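Local coordinates for disease resistance protein RRS1 (Arabidopsis thaliana, PDB 4C6S), which acts in plant immunity as a W-box-binding transcription factor and a disease resistance protein that pairs with RPS4 to recognise bacterial effectors, here represented by its TIR domain, at residues F20-L24 with L131-V136; S117-Q121 with D138-H143; G58-L64 with Q91-L97; I10-E14 with K77-V81. All blocks are in the same frame, centred on the assembly; numbering follows the deposited sequence.

Contact 1 (F20-L24 with L131-V136); sequences FVSHL and LVEEIV. With NA (sodium ion), chain G.
F20 and L24, one helical turn apart on helix 20-30, face V132, I135 and their neighbours on helix 128-143. The two short helical segments cross at -46°, with their axes 10.1 Å apart, and no hydrogen bond joins them. Aromatic-aliphatic contacts come first. With CG anti to the backbone N (chi1 177°), F20 sends its ring outward between the helices: CE1 lies 3.6 Å from V132 CG2, and CZ is 3.8 Å from L131 CD2. I135 CD1 meets the same CZ at the ring edge, near the ring plane, at 3.9 Å. Aliphatic contacts follow. L24 CD1 packs 3.8 Å from I135 CG2 and, more loosely, against V136 CG2, while V132 CG1 rests 3.9 Å from L24 CA. V132 thus divides its two methyls between F20 and the L24 backbone. Metal binding lies on another side of the helix, where E134 OE1 binds a sodium ion together with H120. Beyond H23, the second subunit begins, its own H23 stacking on this one. All seven touching residues are buried and the side-chain contacts are carried by apolar groups, so helices 20-30 and 128-143 of the TIR domain are held together here by van der Waals packing and hydrophobic burial.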
loop_
_atom_site.group_PDB
_atom_site.type_symbol
_atom_site.label_atom_id
_atom_site.label_comp_id
_atom_site.label_asym_id
_atom_site.label_seq_id
_atom_site.Cartn_x
_atom_site.Cartn_y
_atom_site.Cartn_z
ATOM N N PHE A 20 3.158 2.634 -0.668
ATOM C CA PHE A 20 3.855 1.412 -0.233
ATOM C C PHE A 20 4.733 1.573 1.015
ATOM O O PHE A 20 4.666 0.760 1.938
ATOM C CB PHE A 20 4.726 0.876 -1.382
ATOM C CG PHE A 20 5.541 -0.329 -1.010
ATOM C CD1 PHE A 20 4.942 -1.587 -0.895
ATOM C CD2 PHE A 20 6.907 -0.213 -0.781
ATOM C CE1 PHE A 20 5.716 -2.714 -0.567
ATOM C CE2 PHE A 20 7.690 -1.333 -0.448
ATOM C CZ PHE A 20 7.080 -2.583 -0.335
ATOM N N VAL A 21 5.568 2.604 1.040
ATOM C CA VAL A 21 6.497 2.783 2.154
ATOM C C VAL A 21 5.759 3.017 3.473
ATOM O O VAL A 21 6.226 2.608 4.547
ATOM C CB VAL A 21 7.497 3.907 1.845
ATOM C CG1 VAL A 21 8.287 4.328 3.082
ATOM C CG2 VAL A 21 8.454 3.445 0.712
ATOM N N SER A 22 4.591 3.651 3.406
ATOM C CA SER A 22 3.876 3.946 4.653
ATOM C C SER A 22 3.404 2.620 5.267
ATOM O O SER A 22 3.370 2.465 6.490
ATOM C CB SER A 22 2.711 4.919 4.435
ATOM O OG SER A 22 1.606 4.298 3.804
ATOM N N HIS A 23 3.060 1.661 4.417
ATOM C CA HIS A 23 2.634 0.359 4.919
ATOM C C HIS A 23 3.818 -0.393 5.484
ATOM O O HIS A 23 3.683 -1.096 6.490
ATOM C CB HIS A 23 1.961 -0.474 3.822
ATOM C CG HIS A 23 0.768 0.189 3.221
ATOM N ND1 HIS A 23 -0.421 0.349 3.895
ATOM C CD2 HIS A 23 0.579 0.738 1.992
ATOM C CE1 HIS A 23 -1.294 0.962 3.111
ATOM N NE2 HIS A 23 -0.706 1.197 1.946
ATOM N N LEU A 24 4.968 -0.265 4.827
ATOM C CA LEU A 24 6.190 -0.927 5.288
ATOM C C LEU A 24 6.609 -0.374 6.646
ATOM O O LEU A 24 6.924 -1.135 7.562
ATOM C CB LEU A 24 7.330 -0.754 4.267
ATOM C CG LEU A 24 8.693 -1.361 4.653
ATOM C CD1 LEU A 24 8.583 -2.865 4.936
ATOM C CD2 LEU A 24 9.708 -1.110 3.541
ATOM N N LEU A 131 4.592 -8.682 0.161
ATOM C CA LEU A 131 5.948 -8.138 0.004
ATOM C C LEU A 131 6.386 -7.425 1.276
ATOM O O LEU A 131 7.508 -7.643 1.759
ATOM C CB LEU A 131 6.024 -7.180 -1.185
ATOM C CG LEU A 131 7.367 -6.476 -1.396
ATOM C CD1 LEU A 131 8.508 -7.509 -1.576
ATOM C CD2 LEU A 131 7.264 -5.552 -2.631
ATOM N N VAL A 132 5.508 -6.597 1.833
ATOM C CA VAL A 132 5.821 -5.951 3.110
ATOM C C VAL A 132 6.136 -6.983 4.190
ATOM O O VAL A 132 7.136 -6.850 4.907
ATOM C CB VAL A 132 4.688 -5.027 3.586
ATOM C CG1 VAL A 132 4.884 -4.622 5.062
ATOM C CG2 VAL A 132 4.642 -3.786 2.712
ATOM N N GLU A 133 5.285 -7.995 4.323
ATOM C CA GLU A 133 5.510 -9.013 5.352
ATOM C C GLU A 133 6.837 -9.722 5.129
ATOM O O GLU A 133 7.518 -10.074 6.087
ATOM C CB GLU A 133 4.383 -10.046 5.373
ATOM C CG GLU A 133 3.060 -9.516 5.905
ATOM C CD GLU A 133 1.995 -10.600 6.015
ATOM O OE1 GLU A 133 2.000 -11.536 5.184
ATOM O OE2 GLU A 133 1.152 -10.509 6.936
ATOM N N GLU A 134 7.204 -9.931 3.866
ATOM C CA GLU A 134 8.472 -10.592 3.555
ATOM C C GLU A 134 9.648 -9.738 3.989
ATOM O O GLU A 134 10.626 -10.248 4.533
ATOM C CB GLU A 134 8.552 -10.915 2.058
ATOM C CG GLU A 134 7.602 -12.029 1.694
ATOM C CD GLU A 134 7.527 -12.301 0.211
ATOM O OE1 GLU A 134 7.943 -11.426 -0.582
ATOM O OE2 GLU A 134 7.044 -13.394 -0.152
ATOM N N ILE A 135 9.561 -8.438 3.733
ATOM C CA ILE A 135 10.644 -7.540 4.116
ATOM C C ILE A 135 10.752 -7.498 5.639
ATOM O O ILE A 135 11.854 -7.590 6.192
ATOM C CB ILE A 135 10.401 -6.126 3.576
ATOM C CG1 ILE A 135 10.420 -6.167 2.049
ATOM C CG2 ILE A 135 11.463 -5.167 4.120
ATOM C CD1 ILE A 135 9.699 -4.961 1.396
ATOM N N VAL A 136 9.612 -7.366 6.312
ATOM C CA VAL A 136 9.580 -7.354 7.778
ATOM C C VAL A 136 10.158 -8.640 8.380
ATOM O O VAL A 136 10.935 -8.581 9.330
ATOM C CB VAL A 136 8.156 -7.093 8.321
ATOM C CG1 VAL A 136 8.095 -7.309 9.838
ATOM C CG2 VAL A 136 7.724 -5.669 7.970
HETATM NA NA NA G . 10.475 -10.953 -0.655
#

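Contact 2 (S117-Q121 with D138-H143); sequences SRIHQ and DVYETH. With NA (sodium ion), chain G; SO4 (sulfate ion), chain F.
R118 and H120, at the edge strand of the TIR-domain parallel sheet, reach across to D138 and H143 on the closing helix 128-143. D138 is shared between the two basic side chains, one carboxylate oxygen to each. OD1 forms a salt bridge with R118 NH2 at 2.6 Å; the donor stands above the carboxylate plane and the bond is bent, with an N-H...O angle of 142°. OD2 accepts a hydrogen bond from H120 NE2 at 2.7 Å through its anti lone pair, with OD2 close to the plane of the H120 ring. That leaves the other ring nitrogen of H120 for the metal: ND1 binds the sodium ion at 2.7 Å, alongside E134 and O1 of a sulfate. From the second shell the carboxylate, together with the metal, would hold the ring in this rotation. The sulfate, probably from the crystallisation liquor, also accepts from the Q121 backbone N and from R123.

A bend at chi3 (61°) turns the R118 guanidinium toward the helix, where its second terminal nitrogen is used as well. NH1 donates to H143 NE2 at 3.0 Å, almost straight at 176°; H143 NE2 lies in the guanidinium plane and NH1 close to the imidazole plane. R118 NH2 also passes close to T142 OG1, but at an angle too poor for a hydrogen bond. That hydroxyl donates instead to D138 O at 2.6 Å, and T142 N reaches the same carbonyl oxygen from the opposite face of its plane.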
loop_
_atom_site.group_PDB
_atom_site.type_symbol
_atom_site.label_atom_id
_atom_site.label_comp_id
_atom_site.label_asym_id
_atom_site.label_seq_id
_atom_site.Cartn_x
_atom_site.Cartn_y
_atom_site.Cartn_z
ATOM N N SER A 117 23.347 -7.876 -2.047
ATOM C CA SER A 117 22.835 -9.202 -2.375
ATOM C C SER A 117 21.534 -9.534 -1.661
ATOM O O SER A 117 20.890 -10.542 -1.971
ATOM C CB SER A 117 23.883 -10.258 -2.039
ATOM O OG SER A 117 24.274 -10.134 -0.682
ATOM N N ARG A 118 21.152 -8.704 -0.692
ATOM C CA ARG A 118 19.895 -8.920 0.027
ATOM C C ARG A 118 18.792 -8.121 -0.647
ATOM O O ARG A 118 18.716 -6.897 -0.503
ATOM C CB ARG A 118 20.035 -8.528 1.496
ATOM C CG ARG A 118 21.075 -9.362 2.220
ATOM C CD ARG A 118 21.138 -9.002 3.688
ATOM N NE ARG A 118 19.870 -9.244 4.369
ATOM C CZ ARG A 118 19.632 -8.885 5.625
ATOM N NH1 ARG A 118 20.578 -8.267 6.319
ATOM N NH2 ARG A 118 18.456 -9.139 6.184
ATOM N N ILE A 119 17.956 -8.827 -1.404
ATOM C CA ILE A 119 17.066 -8.192 -2.356
ATOM C C ILE A 119 15.658 -8.793 -2.265
ATOM O O ILE A 119 15.483 -10.021 -2.281
ATOM C CB ILE A 119 17.617 -8.365 -3.798
ATOM C CG1 ILE A 119 19.037 -7.802 -3.915
ATOM C CG2 ILE A 119 16.695 -7.715 -4.820
ATOM C CD1 ILE A 119 19.684 -8.085 -5.265
ATOM N N HIS A 120 14.662 -7.920 -2.129
ATOM C CA HIS A 120 13.253 -8.296 -2.227
ATOM C C HIS A 120 12.715 -7.618 -3.482
ATOM O O HIS A 120 13.187 -6.542 -3.849
ATOM C CB HIS A 120 12.496 -7.802 -0.989
ATOM C CG HIS A 120 12.945 -8.456 0.279
ATOM N ND1 HIS A 120 12.346 -9.591 0.776
ATOM C CD2 HIS A 120 13.949 -8.150 1.135
ATOM C CE1 HIS A 120 12.961 -9.960 1.889
ATOM N NE2 HIS A 120 13.939 -9.106 2.127
ATOM N N GLN A 121 11.752 -8.242 -4.159
ATOM C CA GLN A 121 11.230 -7.671 -5.407
ATOM C C GLN A 121 9.717 -7.791 -5.526
ATOM O O GLN A 121 9.126 -8.799 -5.123
ATOM C CB GLN A 121 11.818 -8.398 -6.633
ATOM C CG GLN A 121 13.289 -8.723 -6.587
ATOM C CD GLN A 121 13.662 -9.728 -7.665
ATOM O OE1 GLN A 121 13.102 -9.711 -8.765
ATOM N NE2 GLN A 121 14.586 -10.629 -7.342
ATOM N N ASP A 138 12.326 -10.697 7.146
ATOM C CA ASP A 138 13.764 -10.696 6.896
ATOM C C ASP A 138 14.472 -9.776 7.888
ATOM O O ASP A 138 15.430 -10.196 8.551
ATOM C CB ASP A 138 14.011 -10.245 5.444
ATOM C CG ASP A 138 15.489 -10.205 5.063
ATOM O OD1 ASP A 138 16.348 -10.697 5.825
ATOM O OD2 ASP A 138 15.794 -9.683 3.967
ATOM N N VAL A 139 14.008 -8.532 8.000
ATOM C CA VAL A 139 14.645 -7.573 8.912
ATOM C C VAL A 139 14.542 -8.052 10.355
ATOM O O VAL A 139 15.521 -8.026 11.110
ATOM C CB VAL A 139 14.038 -6.162 8.755
ATOM C CG1 VAL A 139 14.545 -5.222 9.864
ATOM C CG2 VAL A 139 14.379 -5.610 7.364
ATOM N N TYR A 140 13.359 -8.526 10.721
ATOM C CA TYR A 140 13.118 -8.987 12.092
ATOM C C TYR A 140 14.004 -10.148 12.498
ATOM O O TYR A 140 14.680 -10.089 13.519
ATOM C CB TYR A 140 11.654 -9.404 12.238
ATOM C CG TYR A 140 11.315 -10.010 13.583
ATOM C CD1 TYR A 140 11.359 -9.246 14.736
ATOM C CD2 TYR A 140 10.936 -11.341 13.690
ATOM C CE1 TYR A 140 11.041 -9.796 15.968
ATOM C CE2 TYR A 140 10.612 -11.899 14.915
ATOM C CZ TYR A 140 10.670 -11.115 16.051
ATOM O OH TYR A 140 10.351 -11.648 17.275
ATOM N N GLU A 141 13.993 -11.213 11.701
ATOM C CA GLU A 141 14.691 -12.427 12.085
ATOM C C GLU A 141 16.197 -12.256 11.970
ATOM O O GLU A 141 16.955 -12.892 12.686
ATOM C CB GLU A 141 14.189 -13.617 11.268
ATOM C CG GLU A 141 12.746 -13.967 11.609
ATOM C CD GLU A 141 12.318 -15.322 11.101
ATOM O OE1 GLU A 141 13.191 -16.177 10.842
ATOM O OE2 GLU A 141 11.095 -15.535 10.966
ATOM N N THR A 142 16.629 -11.374 11.075
ATOM C CA THR A 142 18.056 -11.179 10.881
ATOM C C THR A 142 18.668 -10.287 11.964
ATOM O O THR A 142 19.817 -10.474 12.340
ATOM C CB THR A 142 18.355 -10.602 9.479
ATOM O OG1 THR A 142 17.701 -11.409 8.488
ATOM C CG2 THR A 142 19.844 -10.598 9.205
ATOM N N HIS A 143 17.903 -9.331 12.482
ATOM C CA HIS A 143 18.508 -8.269 13.297
ATOM C C HIS A 143 17.833 -7.949 14.623
ATOM O O HIS A 143 18.429 -7.281 15.476
ATOM C CB HIS A 143 18.610 -6.985 12.464
ATOM C CG HIS A 143 19.419 -7.152 11.220
ATOM N ND1 HIS A 143 20.780 -7.348 11.244
ATOM C CD2 HIS A 143 19.053 -7.181 9.913
ATOM C CE1 HIS A 143 21.226 -7.483 10.005
ATOM N NE2 HIS A 143 20.196 -7.379 9.181
HETATM NA NA NA G . 10.475 -10.953 -0.655
HETATM S S SO4 F . 11.475 -12.140 -3.894
HETATM O O1 SO4 F . 11.215 -10.846 -3.264
HETATM O O2 SO4 F . 11.767 -13.139 -2.867
HETATM O O3 SO4 F . 12.629 -12.005 -4.777
HETATM O O4 SO4 F . 10.298 -12.564 -4.651
#

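Contact 3 (G58-L64 with Q91-L97); sequences GVSVMVL and QAVVSVL
V61 on strand 59-65 fits its CG1 methyl against V96 CG2 of strand 92-98, 4.0 Å away, two residues further along than its direct partner V94. The same diagonal step is taken by V59, whose CG1 meets V94 CG2 at 4.2 Å. Since the valines have CG1 anti to the backbone N (chi1 176° for V61), these branches lean forward along the strand, and each methyl settles beside the next valine of the neighbouring row. V59, V61 and V63 with A92, V94 and V96 make one knobbly aliphatic face, lowest at the small A92. Helix 128-143 covers it: I135 packs on V96, and H143 spans V59 and A92.

The opposite face is less even. M62 brings its SD to 4.2 Å from V93 CG1 and leaves small S95 beside its base. L64 then reaches into the dip over S95, its CD1 lying 4.1 Å from S95 CB and 3.9 Å from L97 CD2. At the other end, the Q91 amide lies by S60, and one water accepts from S60 OG and donates to Q91 OE1; Q91 NE2 is held by I54 O and A57 O. Helix 74-82 lies over M62, L64 and V93.

Between the faces, six backbone hydrogen bonds join the strands, such as S60 N to A92 O at 2.7 Å. The paired parallel strands and the connecting helix 74-82 form the beta-alpha-beta unit typical of the flavodoxin-like TIR fold.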
loop_
_atom_site.group_PDB
_atom_site.type_symbol
_atom_site.label_atom_id
_atom_site.label_comp_id
_atom_site.label_asym_id
_atom_site.label_seq_id
_atom_site.Cartn_x
_atom_site.Cartn_y
_atom_site.Cartn_z
ATOM N N GLY A 58 20.592 0.660 12.343
ATOM C CA GLY A 58 21.154 -0.680 12.353
ATOM C C GLY A 58 20.883 -1.388 11.036
ATOM O O GLY A 58 21.661 -2.226 10.589
ATOM N N VAL A 59 19.766 -1.050 10.412
ATOM C CA VAL A 59 19.425 -1.620 9.118
ATOM C C VAL A 59 18.978 -0.516 8.190
ATOM O O VAL A 59 18.156 0.329 8.560
ATOM C CB VAL A 59 18.302 -2.666 9.231
ATOM C CG1 VAL A 59 17.943 -3.205 7.843
ATOM C CG2 VAL A 59 18.713 -3.792 10.174
ATOM N N SER A 60 19.519 -0.521 6.981
ATOM C CA SER A 60 19.125 0.440 5.963
ATOM C C SER A 60 18.329 -0.293 4.896
ATOM O O SER A 60 18.859 -1.168 4.208
ATOM C CB SER A 60 20.378 1.091 5.364
ATOM O OG SER A 60 20.052 2.006 4.337
ATOM N N VAL A 61 17.044 0.030 4.779
ATOM C CA VAL A 61 16.201 -0.590 3.756
ATOM C C VAL A 61 16.018 0.410 2.623
ATOM O O VAL A 61 15.349 1.433 2.802
ATOM C CB VAL A 61 14.826 -0.942 4.308
ATOM C CG1 VAL A 61 13.934 -1.510 3.188
ATOM C CG2 VAL A 61 14.945 -1.930 5.453
ATOM N N MET A 62 16.619 0.131 1.466
ATOM C CA MET A 62 16.509 1.022 0.317
ATOM C C MET A 62 15.372 0.544 -0.564
ATOM O O MET A 62 15.447 -0.546 -1.129
ATOM C CB MET A 62 17.809 1.022 -0.485
ATOM C CG MET A 62 18.987 1.558 0.330
ATOM S SD MET A 62 20.550 1.669 -0.570
ATOM C CE MET A 62 20.047 2.590 -1.976
ATOM N N VAL A 63 14.305 1.331 -0.644
ATOM C CA VAL A 63 13.192 0.995 -1.525
ATOM C C VAL A 63 13.424 1.712 -2.829
ATOM O O VAL A 63 13.426 2.947 -2.890
ATOM C CB VAL A 63 11.852 1.413 -0.931
ATOM C CG1 VAL A 63 10.741 1.141 -1.941
ATOM C CG2 VAL A 63 11.609 0.650 0.363
ATOM N N LEU A 64 13.665 0.934 -3.878
ATOM C CA LEU A 64 14.179 1.475 -5.125
ATOM C C LEU A 64 13.065 1.566 -6.141
ATOM O O LEU A 64 12.150 0.734 -6.131
ATOM C CB LEU A 64 15.298 0.576 -5.655
ATOM C CG LEU A 64 16.497 0.513 -4.702
ATOM C CD1 LEU A 64 17.335 -0.730 -4.943
ATOM C CD2 LEU A 64 17.352 1.767 -4.840
ATOM N N GLN A 91 25.965 -1.950 10.174
ATOM C CA GLN A 91 24.701 -1.698 9.499
ATOM C C GLN A 91 24.500 -2.619 8.316
ATOM O O GLN A 91 25.351 -2.701 7.430
ATOM C CB GLN A 91 24.608 -0.245 9.032
ATOM C CG GLN A 91 23.456 0.021 8.082
ATOM C CD GLN A 91 23.456 1.439 7.551
ATOM O OE1 GLN A 91 23.702 1.675 6.368
ATOM N NE2 GLN A 91 23.174 2.390 8.425
ATOM N N ALA A 92 23.364 -3.305 8.302
ATOM C CA ALA A 92 22.984 -4.134 7.165
ATOM C C ALA A 92 22.197 -3.320 6.156
ATOM O O ALA A 92 21.476 -2.391 6.521
ATOM C CB ALA A 92 22.151 -5.301 7.623
ATOM N N VAL A 93 22.303 -3.701 4.887
ATOM C CA VAL A 93 21.549 -3.045 3.836
ATOM C C VAL A 93 20.599 -4.040 3.159
ATOM O O VAL A 93 21.010 -5.112 2.711
ATOM C CB VAL A 93 22.476 -2.390 2.791
ATOM C CG1 VAL A 93 21.646 -1.724 1.703
ATOM C CG2 VAL A 93 23.401 -1.378 3.465
ATOM N N VAL A 94 19.319 -3.699 3.119
ATOM C CA VAL A 94 18.344 -4.546 2.441
ATOM C C VAL A 94 17.753 -3.730 1.300
ATOM O O VAL A 94 17.416 -2.558 1.490
ATOM C CB VAL A 94 17.232 -4.985 3.408
ATOM C CG1 VAL A 94 16.184 -5.824 2.676
ATOM C CG2 VAL A 94 17.837 -5.772 4.569
ATOM N N SER A 95 17.646 -4.329 0.111
ATOM C CA SER A 95 17.191 -3.581 -1.060
ATOM C C SER A 95 15.848 -4.118 -1.519
ATOM O O SER A 95 15.613 -5.319 -1.490
ATOM C CB SER A 95 18.199 -3.700 -2.207
ATOM O OG SER A 95 19.415 -3.051 -1.870
ATOM N N VAL A 96 14.971 -3.218 -1.946
ATOM C CA VAL A 96 13.646 -3.634 -2.396
ATOM C C VAL A 96 13.411 -3.059 -3.777
ATOM O O VAL A 96 13.408 -1.829 -3.953
ATOM C CB VAL A 96 12.547 -3.115 -1.445
ATOM C CG1 VAL A 96 11.168 -3.577 -1.911
ATOM C CG2 VAL A 96 12.798 -3.596 0.003
ATOM N N LEU A 97 13.233 -3.943 -4.765
ATOM C CA LEU A 97 12.959 -3.498 -6.129
ATOM C C LEU A 97 11.452 -3.404 -6.251
ATOM O O LEU A 97 10.775 -4.420 -6.431
ATOM C CB LEU A 97 13.514 -4.479 -7.163
ATOM C CG LEU A 97 15.017 -4.682 -7.109
ATOM C CD1 LEU A 97 15.479 -5.671 -8.189
ATOM C CD2 LEU A 97 15.712 -3.343 -7.326
HETATM O O HOH W 1 22.683 2.869 4.107
#

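Contact 4 (I10-E14 with K77-V81); sequences ISCVE and KFAKV
F78 lays the edge of its ring against the end of strand 8-12, touching three consecutive residues, S11, C12 and V13. Its CG is anti to the carbonyl carbon (chi1 -76°), which carries the ring from helix 74-82 toward the strand. The closest of these ring contacts is CE2 to V13 CG1 at 3.9 Å, the two side chains crossing at about a right angle. CZ sits 4.2 Å from C12 CA, and CE1 comes 4.1 Å from S11 OG. V81, one turn on, closes the buried part: its CG1 lies 3.6 Å from S11 OG, and CG2 packs on S11 CB at 4.0 Å. M62, L64 and P65 also pack on F78, so the ring is enclosed on the sheet side.

Toward K77 the contact thins. The extended lysine passes V13 with NZ 4.2 Å from V13 CG1, a marginal touch, and its charge is spent on a salt bridge with D41. E14, exposed to solvent, has its OE2 6.4 Å from K77 NZ, too far for an ion pair. K80, partly exposed, donates from NZ to K77 O at 3.2 Å and also to V40 O. No hydrogen bond crosses between the segments. Helix 74-82 is therefore seated on this part of the sheet by one aromatic ring and a valine, while its lysines also bond to V40 and D41, just after strand 35-39.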
loop_
_atom_site.group_PDB
_atom_site.type_symbol
_atom_site.label_atom_id
_atom_site.label_comp_id
_atom_site.label_asym_id
_atom_site.label_seq_id
_atom_site.Cartn_x
_atom_site.Cartn_y
_atom_site.Cartn_z
ATOM N N ILE A 10 14.313 3.571 6.341
ATOM C CA ILE A 10 13.822 3.260 4.999
ATOM C C ILE A 10 14.039 4.463 4.105
ATOM O O ILE A 10 13.544 5.550 4.417
ATOM C CB ILE A 10 12.319 2.991 5.013
ATOM C CG1 ILE A 10 11.976 1.854 5.972
ATOM C CG2 ILE A 10 11.833 2.682 3.574
ATOM C CD1 ILE A 10 10.494 1.823 6.353
ATOM N N SER A 11 14.768 4.288 3.002
ATOM C CA SER A 11 14.938 5.377 2.038
ATOM C C SER A 11 14.105 5.069 0.800
ATOM O O SER A 11 13.979 3.906 0.418
ATOM C CB SER A 11 16.405 5.545 1.659
ATOM O OG SER A 11 16.988 4.291 1.349
ATOM N N CYS A 12 13.527 6.104 0.190
ATOM C CA CYS A 12 12.648 5.915 -0.972
ATOM C C CYS A 12 12.507 7.191 -1.767
ATOM O O CYS A 12 12.953 8.258 -1.332
ATOM C CB CYS A 12 11.249 5.438 -0.530
ATOM S SG CYS A 12 10.320 6.668 0.452
ATOM N N VAL A 13 11.884 7.085 -2.941
ATOM C CA VAL A 13 11.552 8.276 -3.717
ATOM C C VAL A 13 10.171 8.780 -3.287
ATOM O O VAL A 13 9.414 8.053 -2.654
ATOM C CB VAL A 13 11.594 8.004 -5.228
ATOM C CG1 VAL A 13 12.988 7.548 -5.642
ATOM C CG2 VAL A 13 10.567 6.952 -5.600
ATOM N N GLU A 14 9.846 10.025 -3.624
ATOM C CA GLU A 14 8.632 10.638 -3.086
ATOM C C GLU A 14 7.366 9.937 -3.554
ATOM O O GLU A 14 6.384 9.869 -2.811
ATOM C CB GLU A 14 8.586 12.139 -3.401
ATOM C CG GLU A 14 8.454 12.461 -4.872
ATOM C CD GLU A 14 8.762 13.916 -5.176
ATOM O OE1 GLU A 14 8.788 14.730 -4.226
ATOM O OE2 GLU A 14 8.984 14.237 -6.364
ATOM N N LYS A 77 20.553 9.487 -6.832
ATOM C CA LYS A 77 19.663 9.516 -5.674
ATOM C C LYS A 77 20.023 8.565 -4.543
ATOM O O LYS A 77 19.749 8.860 -3.385
ATOM C CB LYS A 77 18.226 9.208 -6.104
ATOM C CG LYS A 77 17.558 10.283 -6.931
ATOM C CD LYS A 77 16.093 9.952 -7.165
ATOM C CE LYS A 77 15.449 10.925 -8.145
ATOM N NZ LYS A 77 13.969 10.701 -8.231
ATOM N N PHE A 78 20.587 7.407 -4.865
ATOM C CA PHE A 78 20.762 6.384 -3.835
ATOM C C PHE A 78 22.211 6.133 -3.407
ATOM O O PHE A 78 22.441 5.626 -2.312
ATOM C CB PHE A 78 20.052 5.088 -4.235
ATOM C CG PHE A 78 18.548 5.153 -4.067
ATOM C CD1 PHE A 78 17.956 4.840 -2.849
ATOM C CD2 PHE A 78 17.733 5.561 -5.114
ATOM C CE1 PHE A 78 16.567 4.888 -2.671
ATOM C CE2 PHE A 78 16.342 5.636 -4.948
ATOM C CZ PHE A 78 15.758 5.298 -3.721
ATOM N N ALA A 79 23.182 6.494 -4.247
ATOM C CA ALA A 79 24.584 6.381 -3.842
ATOM C C ALA A 79 24.825 7.087 -2.506
ATOM O O ALA A 79 25.575 6.598 -1.666
ATOM C CB ALA A 79 25.520 6.943 -4.909
ATOM N N LYS A 80 24.181 8.236 -2.313
ATOM C CA LYS A 80 24.363 9.002 -1.086
ATOM C C LYS A 80 23.772 8.285 0.129
ATOM O O LYS A 80 24.168 8.568 1.262
ATOM C CB LYS A 80 23.767 10.405 -1.225
ATOM C CG LYS A 80 22.250 10.422 -1.375
ATOM C CD LYS A 80 21.754 11.829 -1.692
ATOM C CE LYS A 80 20.255 11.950 -1.458
ATOM N NZ LYS A 80 19.454 11.973 -2.705
ATOM N N VAL A 81 22.839 7.358 -0.103
ATOM C CA VAL A 81 22.291 6.568 0.991
ATOM C C VAL A 81 23.257 5.457 1.398
ATOM O O VAL A 81 23.537 5.264 2.585
ATOM C CB VAL A 81 20.916 5.954 0.638
ATOM C CG1 VAL A 81 20.440 5.073 1.772
ATOM C CG2 VAL A 81 19.908 7.055 0.386
#

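In the fold
Contact 3 lies nearest the centre of the chain and supplies the sheet core, held by backbone hydrogen bonds. Contacts 1 and 4 are buried and largely apolar, with no hydrogen bond across their segments: 1 joins two helices on one side of the sheet, whereas 4 seats a helix on the other. Contact 2 is the surface member, built from charges, imidazoles and bound ions. It shares helix 128-143 and the sodium ion with contact 1, and its H120 pairs by backbone with S95 and L97 of contact 3. I135 of contact 1 packs on V96, while S11 of contact 4 pairs with V61 and V63, tying both to the central strands.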